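Local coordinates for protein carbonic anhydrase (PDB 6LAC) that probably catalyses the reversible hydration of carbon dioxide to hydrogencarbonate, as a zinc-dependent member of the beta-class carbonic anhydrases, at residues G33-S37 / H89-I94; L58-V63 / P106-L111; L114-H118 / L137-E141. The protein carries 1 engineered substitution. One frame throughout, in Å; residues are numbered along the deposited sequence.

Contact 1 (G33-S37 / H89-I94); sequences GCSDS and HYGCHI. With ZN (zinc ion), chain C.
Strand 29-34 ends at Cys-34 in a type I turn, closed by Ser-37 N to Cys-34 O (3.1 Å), while residues 89-94 leave strand 83-89 through a type II turn from His-89 to Cys-92. The CA atoms of Asp-36 and Cys-92 lie 6.5 Å apart, those of Ser-37 and His-89 6.2 Å. Asp-36 (chi1 p) reaches across with both oxygens: OD1 binds zinc at 1.9 Å, and OD2 accepts a 3.0 Å hydrogen bond from His-93 N. His-89 (chi1 p) presents NE2 to the metal at 2.1 Å. Cys-34 SG (chi1 t) at 2.2 Å and Cys-92 SG at 2.3 Å from the zinc complete the site. With aspartate as the fourth protein ligand, this is the closed, type II arrangement of beta-carbonic anhydrases, in which the carboxylate takes the position that water or hydroxide occupies in the open form. Over one face of the imidazole, Ser-37 CA makes a CH-pi contact 3.5 Å from the His-89 ring centroid, and a water that accepts from His-89 ND1 (2.9 Å) lies 2.8 Å from Ser-37 O. Asp-36 N also donates to Cys-34 SG (3.5 Å). Phe-53 of the second subunit packs on Asp-36.

Contact 2 (L58-V63 / P106-L111); sequences LGNMMV and PWSSVL
Trp-107 lays its indole between Leu-58 and Val-63, which cover opposite faces: Leu-58 CD1 stands 4.1 Å and Val-63 CG1 4.0 Å from the centroid of its five-membered ring, both as CH-pi contacts. The tryptophan sits in the first turn of helix 107-117, just after Pro-106, whose preceding peptide is cis; chi1 m and chi2 of -88° swing the ring toward the loop that follows strand 52-57. That loop turns through Gly-59 and Asn-60, both with positive phi, and then extends from Met-61 to Val-63, so that Met-61 and Val-63 point their CB atoms toward the helix and Met-62 away. Met-61, chi1 m and then extended (t, t), approaches the indole obliquely in a Met-aromatic contact, SD 3.7 Å from Trp-107 CD1; the same SD lies 3.8 Å from Val-110 CG1, and Met-61 CE reaches Leu-111 CG at 3.6 Å. Where the CA atoms come closest (6.9 Å), Val-63 CB meets Pro-106 CG at 3.7 Å. Ala-70 of the second subunit packs against Trp-107, which places this joint of loop and helix beside the dimer interface. The loop also borders the zinc site, with Leu-58 touching Ile-94. No direct hydrogen bond joins the two segments: the packing is apolar, and the indole nitrogen is satisfied through one water that accepts from Trp-107 NE1 (2.9 Å) and donates to Met-61 O (2.7 Å).

Contact 3 (L114-H118 / L137-E141); sequences LRSTH and LNVLE
Leu-114, on the last turns of helix 107-117, points toward helix 127-148 and faces Asn-138 across the shortest CA separation, 7.0 Å. With chi1 m and chi2 t its methyls spread over the partner helix: Leu-114 CD1 touches Asn-138 CB at 3.5 Å, while Leu-114 CD2 meets Glu-141 CG at 3.4 Å and Leu-137 CB at 4.2 Å. It thus sits against residues 137, 138 and 141, which line one side of the opposing helix. Asn-138 makes its closest approach through CB; its ND2 is hydrogen-bonded to Gly-59 O. Thr-117 lies at the margin, its CG2 4.3 Å from Glu-141 OE2, and its hydroxyl bonds back to Thr-113 O.

His-118 N still closes a helical bond to Leu-114 O (3.0 Å), but the residue itself is the first to leave helical angles and stands at the N-cap position of helix 119-123. From this junction between helices its side chain (chi1 m, chi2 -70°) extends toward the neighbouring helix. Leu-137 CD2 lies over the imidazole face in a CH-pi contact, 3.7 Å from the ring centroid, and Leu-137 CD1 is 3.7 Å from His-118 CB. At the ring edge His-118 NE2 donates to Glu-141 OE2 (2.9 Å, 164°). The leucine packing is thus supplemented by one directional His-carboxylate hydrogen bond, from the residue just after helix 107-117 to helix 127-148, which fixes NE2 as a protonated nitrogen and sets the orientation of the ring.

Contacts 1 and 2 cross along the chain, their segments alternating, with centres about 12 Å apart; contact 3 follows both, its centre about 11 Å from that of contact 2 and about 15 Å from that of contact 1. Contact 1 joins the ends of the adjacent parallel strands 29-34 and 83-89. Contact 2 brings the loop after strand 52-57 to the start of helix 107-117, and contact 3 packs the end of that helix on helix 127-148. Gly-59 and Asn-60 pack on Cys-34, and Gly-59 O pairs with Asn-138 ND2. The 58-63 loop thus bridges the zinc site and helix 127-148, although contacts 1 and 3 do not touch. Contacts 1 and 2 both touch the second subunit.

Contact 1 (G33-S37 / H89-I94)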
loop_
_atom_site.group_PDB
_atom_site.type_symbol
_atom_site.label_atom_id
_atom_site.label_comp_id
_atom_site.label_asym_id
_atom_site.label_seq_id
_atom_site.Cartn_x
_atom_site.Cartn_y
_atom_site.Cartn_z
ATOM N N GLY A 33 -2.314 -2.215 -5.748
ATOM C CA GLY A 33 -1.770 -1.194 -6.632
ATOM C C GLY A 33 -0.295 -1.021 -6.346
ATOM O O GLY A 33 0.318 -1.622 -5.447
ATOM N N CYS A 34 0.319 -0.160 -7.139
ATOM C CA CYS A 34 1.779 0.123 -7.079
ATOM C C CYS A 34 2.080 1.417 -6.326
ATOM O O CYS A 34 1.410 2.446 -6.470
ATOM C CB CYS A 34 2.363 0.220 -8.469
ATOM S SG CYS A 34 4.156 0.522 -8.457
ATOM N N SER A 35 3.119 1.334 -5.505
ATOM C CA SER A 35 3.604 2.479 -4.706
ATOM C C SER A 35 3.929 3.729 -5.532
ATOM O O SER A 35 3.804 4.820 -4.943
ATOM C CB SER A 35 4.792 2.055 -3.935
ATOM O OG SER A 35 4.467 1.006 -3.018
ATOM N N ASP A 36 4.356 3.609 -6.795
ATOM C CA ASP A 36 4.692 4.854 -7.564
ATOM C C ASP A 36 3.554 5.243 -8.490
ATOM O O ASP A 36 3.768 6.106 -9.356
ATOM C CB ASP A 36 6.052 4.764 -8.258
ATOM C CG ASP A 36 6.106 3.762 -9.399
ATOM O OD1 ASP A 36 5.031 3.329 -9.900
ATOM O OD2 ASP A 36 7.192 3.434 -9.872
ATOM N N SER A 37 2.319 4.803 -8.277
ATOM C CA SER A 37 1.214 5.159 -9.197
ATOM C C SER A 37 1.147 6.690 -9.262
ATOM O O SER A 37 0.972 7.239 -10.347
ATOM C CB SER A 37 -0.032 4.488 -8.778
ATOM O OG SER A 37 -1.095 4.777 -9.663
ATOM N N HIS A 89 -0.158 0.377 -13.699
ATOM C CA HIS A 89 -0.343 1.753 -14.193
ATOM C C HIS A 89 0.750 2.106 -15.188
ATOM O O HIS A 89 1.908 1.862 -14.966
ATOM C CB HIS A 89 -0.421 2.744 -13.010
ATOM C CG HIS A 89 0.852 2.852 -12.296
ATOM N ND1 HIS A 89 1.730 3.933 -12.467
ATOM C CD2 HIS A 89 1.516 1.961 -11.555
ATOM C CE1 HIS A 89 2.816 3.693 -11.794
ATOM N NE2 HIS A 89 2.719 2.503 -11.212
ATOM N N TYR A 90 0.276 2.714 -16.265
ATOM C CA TYR A 90 1.246 3.217 -17.260
ATOM C C TYR A 90 2.160 4.286 -16.651
ATOM O O TYR A 90 1.691 5.143 -15.909
ATOM C CB TYR A 90 0.540 3.674 -18.526
ATOM C CG TYR A 90 -0.255 2.582 -19.214
ATOM C CD1 TYR A 90 0.350 1.433 -19.702
ATOM C CD2 TYR A 90 -1.606 2.729 -19.425
ATOM C CE1 TYR A 90 -0.388 0.429 -20.320
ATOM C CE2 TYR A 90 -2.366 1.742 -20.035
ATOM C CZ TYR A 90 -1.749 0.613 -20.510
ATOM O OH TYR A 90 -2.548 -0.319 -21.149
ATOM N N GLY A 91 3.423 4.223 -17.041
ATOM C CA GLY A 91 4.457 5.125 -16.525
ATOM C C GLY A 91 5.169 4.609 -15.310
ATOM O O GLY A 91 6.033 5.312 -14.754
ATOM N N CYS A 92 4.781 3.443 -14.798
ATOM C CA CYS A 92 5.456 2.765 -13.668
ATOM C C CYS A 92 6.964 2.812 -13.839
ATOM O O CYS A 92 7.470 2.459 -14.886
ATOM C CB CYS A 92 4.954 1.331 -13.646
ATOM S SG CYS A 92 5.426 0.431 -12.140
ATOM N N HIS A 93 7.712 3.193 -12.818
ATOM C CA HIS A 93 9.183 3.175 -12.831
ATOM C C HIS A 93 9.686 1.820 -12.402
ATOM O O HIS A 93 10.817 1.402 -12.735
ATOM C CB HIS A 93 9.769 4.301 -11.968
ATOM C CG HIS A 93 9.395 5.639 -12.465
ATOM N ND1 HIS A 93 10.054 6.288 -13.487
ATOM C CD2 HIS A 93 8.382 6.447 -12.113
ATOM C CE1 HIS A 93 9.460 7.447 -13.726
ATOM N NE2 HIS A 93 8.441 7.567 -12.905
ATOM N N ILE A 94 8.864 1.026 -11.721
ATOM C CA ILE A 94 9.299 -0.295 -11.244
ATOM C C ILE A 94 9.131 -1.294 -12.396
ATOM O O ILE A 94 10.129 -2.017 -12.731
ATOM C CB ILE A 94 8.564 -0.636 -9.930
ATOM C CG1 ILE A 94 8.967 0.317 -8.806
ATOM C CG2 ILE A 94 8.793 -2.076 -9.556
ATOM C CD1 ILE A 94 8.035 0.270 -7.639
HETATM ZN ZN ZN C . 4.389 1.586 -10.427
HETATM O O HOH W 1 0.529 6.457 -13.027
#

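Contact 2 (L58-V63 / P106-L111)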
loop_
_atom_site.group_PDB
_atom_site.type_symbol
_atom_site.label_atom_id
_atom_site.label_comp_id
_atom_site.label_asym_id
_atom_site.label_seq_id
_atom_site.Cartn_x
_atom_site.Cartn_y
_atom_site.Cartn_z
ATOM N N LEU A 58 5.441 -2.499 -4.051
ATOM C CA LEU A 58 6.352 -2.366 -5.200
ATOM C C LEU A 58 5.779 -3.096 -6.406
ATOM O O LEU A 58 5.576 -4.310 -6.341
ATOM C CB LEU A 58 7.710 -2.957 -4.859
ATOM C CG LEU A 58 8.495 -2.294 -3.731
ATOM C CD1 LEU A 58 9.723 -3.123 -3.395
ATOM C CD2 LEU A 58 8.878 -0.873 -4.129
ATOM N N GLY A 59 5.601 -2.394 -7.497
ATOM C CA GLY A 59 5.207 -3.021 -8.770
ATOM C C GLY A 59 3.821 -3.635 -8.752
ATOM O O GLY A 59 3.531 -4.411 -9.672
ATOM N N ASN A 60 2.965 -3.320 -7.803
ATOM C CA ASN A 60 1.629 -3.968 -7.671
ATOM C C ASN A 60 1.820 -5.468 -7.742
ATOM O O ASN A 60 1.030 -6.188 -8.415
ATOM C CB ASN A 60 0.576 -3.446 -8.652
ATOM C CG ASN A 60 0.992 -3.353 -10.099
ATOM O OD1 ASN A 60 1.492 -2.309 -10.533
ATOM N ND2 ASN A 60 0.705 -4.380 -10.902
ATOM N N MET A 61 2.817 -5.989 -7.048
ATOM C CA MET A 61 3.121 -7.419 -6.975
ATOM C C MET A 61 2.721 -8.008 -5.647
ATOM O O MET A 61 2.621 -7.312 -4.644
ATOM C CB MET A 61 4.616 -7.685 -7.202
ATOM C CG MET A 61 5.122 -7.198 -8.542
ATOM S SD MET A 61 6.800 -7.813 -8.717
ATOM C CE MET A 61 7.272 -6.852 -10.142
ATOM N N MET A 62 2.372 -9.274 -5.714
ATOM C CA MET A 62 2.270 -10.136 -4.520
ATOM C C MET A 62 3.334 -11.219 -4.667
ATOM O O MET A 62 3.375 -11.973 -5.667
ATOM C CB MET A 62 0.882 -10.759 -4.443
ATOM C CG MET A 62 -0.187 -9.715 -4.361
ATOM S SD MET A 62 -0.245 -8.976 -2.748
ATOM C CE MET A 62 -1.371 -10.199 -2.041
ATOM N N VAL A 63 4.217 -11.282 -3.703
ATOM C CA VAL A 63 5.399 -12.189 -3.759
ATOM C C VAL A 63 5.302 -13.135 -2.566
ATOM O O VAL A 63 4.385 -13.004 -1.710
ATOM C CB VAL A 63 6.693 -11.352 -3.772
ATOM C CG1 VAL A 63 6.739 -10.375 -4.939
ATOM C CG2 VAL A 63 6.917 -10.638 -2.460
ATOM N N PRO A 106 12.431 -10.889 -4.190
ATOM C CA PRO A 106 12.075 -11.437 -5.504
ATOM C C PRO A 106 11.454 -10.510 -6.555
ATOM O O PRO A 106 11.296 -10.916 -7.690
ATOM C CB PRO A 106 11.032 -12.482 -5.128
ATOM C CG PRO A 106 10.366 -11.908 -3.911
ATOM C CD PRO A 106 11.476 -11.239 -3.130
ATOM N N TRP A 107 11.201 -9.244 -6.238
ATOM C CA TRP A 107 10.624 -8.269 -7.194
ATOM C C TRP A 107 11.456 -8.232 -8.476
ATOM O O TRP A 107 10.905 -8.301 -9.597
ATOM C CB TRP A 107 10.501 -6.879 -6.550
ATOM C CG TRP A 107 9.536 -6.851 -5.404
ATOM C CD1 TRP A 107 8.193 -6.622 -5.469
ATOM C CD2 TRP A 107 9.801 -7.217 -4.038
ATOM N NE1 TRP A 107 7.616 -6.777 -4.233
ATOM C CE2 TRP A 107 8.586 -7.134 -3.334
ATOM C CE3 TRP A 107 10.952 -7.575 -3.329
ATOM C CZ2 TRP A 107 8.490 -7.429 -1.979
ATOM C CZ3 TRP A 107 10.854 -7.846 -1.987
ATOM C CH2 TRP A 107 9.641 -7.817 -1.330
ATOM N N SER A 108 12.767 -8.134 -8.320
ATOM C CA SER A 108 13.663 -8.032 -9.491
ATOM C C SER A 108 13.642 -9.343 -10.279
ATOM O O SER A 108 13.681 -9.245 -11.481
ATOM C CB SER A 108 15.036 -7.650 -9.050
ATOM O OG SER A 108 15.564 -8.672 -8.248
ATOM N N SER A 109 13.501 -10.487 -9.628
ATOM C CA SER A 109 13.414 -11.816 -10.304
ATOM C C SER A 109 12.100 -11.908 -11.096
ATOM O O SER A 109 12.086 -12.406 -12.255
ATOM C CB SER A 109 13.541 -12.960 -9.346
ATOM O OG SER A 109 14.641 -12.786 -8.456
ATOM N N VAL A 110 10.992 -11.434 -10.537
ATOM C CA VAL A 110 9.698 -11.431 -11.281
ATOM C C VAL A 110 9.844 -10.662 -12.588
ATOM O O VAL A 110 9.433 -11.149 -13.643
ATOM C CB VAL A 110 8.591 -10.830 -10.412
ATOM C CG1 VAL A 110 7.317 -10.572 -11.219
ATOM C CG2 VAL A 110 8.380 -11.746 -9.224
ATOM N N LEU A 111 10.444 -9.478 -12.527
ATOM C CA LEU A 111 10.588 -8.647 -13.743
ATOM C C LEU A 111 11.602 -9.298 -14.705
ATOM O O LEU A 111 11.369 -9.216 -15.913
ATOM C CB LEU A 111 10.998 -7.229 -13.336
ATOM C CG LEU A 111 9.898 -6.452 -12.628
ATOM C CD1 LEU A 111 10.414 -5.117 -12.164
ATOM C CD2 LEU A 111 8.673 -6.251 -13.484
HETATM O O HOH W 2 4.918 -6.816 -3.293
#

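Contact 3 (L114-H118 / L137-E141)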
loop_
_atom_site.group_PDB
_atom_site.type_symbol
_atom_site.label_atom_id
_atom_site.label_comp_id
_atom_site.label_asym_id
_atom_site.label_seq_id
_atom_site.Cartn_x
_atom_site.Cartn_y
_atom_site.Cartn_z
ATOM N N LEU A 114 9.585 -11.923 -16.419
ATOM C CA LEU A 114 8.679 -11.331 -17.427
ATOM C C LEU A 114 9.463 -11.039 -18.689
ATOM O O LEU A 114 8.974 -11.288 -19.773
ATOM C CB LEU A 114 8.062 -10.019 -16.954
ATOM C CG LEU A 114 6.891 -10.133 -16.017
ATOM C CD1 LEU A 114 6.498 -8.714 -15.608
ATOM C CD2 LEU A 114 5.740 -10.879 -16.676
ATOM N N ARG A 115 10.583 -10.335 -18.526
ATOM C CA ARG A 115 11.358 -9.859 -19.684
ATOM C C ARG A 115 11.828 -11.060 -20.504
ATOM O O ARG A 115 11.858 -10.939 -21.719
ATOM C CB ARG A 115 12.506 -8.958 -19.230
ATOM C CG ARG A 115 12.023 -7.615 -18.688
ATOM C CD ARG A 115 13.040 -6.496 -18.510
ATOM N NE ARG A 115 13.546 -6.632 -17.175
ATOM C CZ ARG A 115 13.379 -5.838 -16.109
ATOM N NH1 ARG A 115 12.738 -4.675 -16.228
ATOM N NH2 ARG A 115 13.859 -6.189 -14.917
ATOM N N SER A 116 12.279 -12.147 -19.868
ATOM C CA SER A 116 12.793 -13.332 -20.613
ATOM C C SER A 116 11.624 -14.112 -21.220
ATOM O O SER A 116 11.689 -14.469 -22.403
ATOM C CB SER A 116 13.679 -14.183 -19.750
ATOM O OG SER A 116 13.009 -14.668 -18.602
ATOM N N THR A 117 10.555 -14.360 -20.458
ATOM C CA THR A 117 9.372 -15.117 -20.939
ATOM C C THR A 117 8.796 -14.391 -22.164
ATOM O O THR A 117 8.437 -15.064 -23.160
ATOM C CB THR A 117 8.350 -15.296 -19.812
ATOM O OG1 THR A 117 9.021 -15.954 -18.739
ATOM C CG2 THR A 117 7.100 -16.028 -20.247
ATOM N N HIS A 118 8.662 -13.061 -22.120
ATOM C CA HIS A 118 7.976 -12.264 -23.160
ATOM C C HIS A 118 8.942 -11.476 -24.046
ATOM O O HIS A 118 8.521 -10.492 -24.594
ATOM C CB HIS A 118 6.905 -11.382 -22.482
ATOM C CG HIS A 118 5.926 -12.163 -21.676
ATOM N ND1 HIS A 118 4.980 -13.003 -22.247
ATOM C CD2 HIS A 118 5.796 -12.308 -20.343
ATOM C CE1 HIS A 118 4.254 -13.559 -21.298
ATOM N NE2 HIS A 118 4.759 -13.174 -20.098
ATOM N N LEU A 137 1.780 -6.977 -18.929
ATOM C CA LEU A 137 2.216 -8.359 -18.717
ATOM C C LEU A 137 2.353 -8.616 -17.231
ATOM O O LEU A 137 2.091 -9.731 -16.760
ATOM C CB LEU A 137 3.501 -8.671 -19.487
ATOM C CG LEU A 137 3.330 -8.741 -21.015
ATOM C CD1 LEU A 137 4.666 -8.578 -21.685
ATOM C CD2 LEU A 137 2.698 -10.063 -21.423
ATOM N N ASN A 138 2.904 -7.663 -16.478
ATOM C CA ASN A 138 3.060 -7.843 -15.020
ATOM C C ASN A 138 1.674 -8.038 -14.395
ATOM O O ASN A 138 1.535 -8.889 -13.532
ATOM C CB ASN A 138 3.847 -6.688 -14.438
ATOM C CG ASN A 138 4.096 -6.815 -12.969
ATOM O OD1 ASN A 138 4.611 -7.838 -12.539
ATOM N ND2 ASN A 138 3.722 -5.760 -12.234
ATOM N N VAL A 139 0.707 -7.229 -14.773
ATOM C CA VAL A 139 -0.673 -7.413 -14.219
ATOM C C VAL A 139 -1.166 -8.818 -14.546
ATOM O O VAL A 139 -1.600 -9.527 -13.622
ATOM C CB VAL A 139 -1.654 -6.364 -14.731
ATOM C CG1 VAL A 139 -3.056 -6.682 -14.238
ATOM C CG2 VAL A 139 -1.262 -4.953 -14.273
ATOM N N LEU A 140 -1.009 -9.260 -15.782
ATOM C CA LEU A 140 -1.535 -10.599 -16.161
ATOM C C LEU A 140 -0.838 -11.653 -15.343
ATOM O O LEU A 140 -1.513 -12.572 -14.844
ATOM C CB LEU A 140 -1.303 -10.798 -17.640
ATOM C CG LEU A 140 -2.222 -10.030 -18.577
ATOM C CD1 LEU A 140 -1.710 -10.173 -20.008
ATOM C CD2 LEU A 140 -3.665 -10.494 -18.461
ATOM N N GLU A 141 0.485 -11.578 -15.208
ATOM C CA GLU A 141 1.214 -12.639 -14.477
ATOM C C GLU A 141 0.909 -12.538 -12.999
ATOM O O GLU A 141 0.787 -13.589 -12.338
ATOM C CB GLU A 141 2.701 -12.558 -14.822
ATOM C CG GLU A 141 2.939 -12.850 -16.295
ATOM C CD GLU A 141 3.134 -14.290 -16.730
ATOM O OE1 GLU A 141 2.476 -15.198 -16.138
ATOM O OE2 GLU A 141 3.963 -14.509 -17.666
#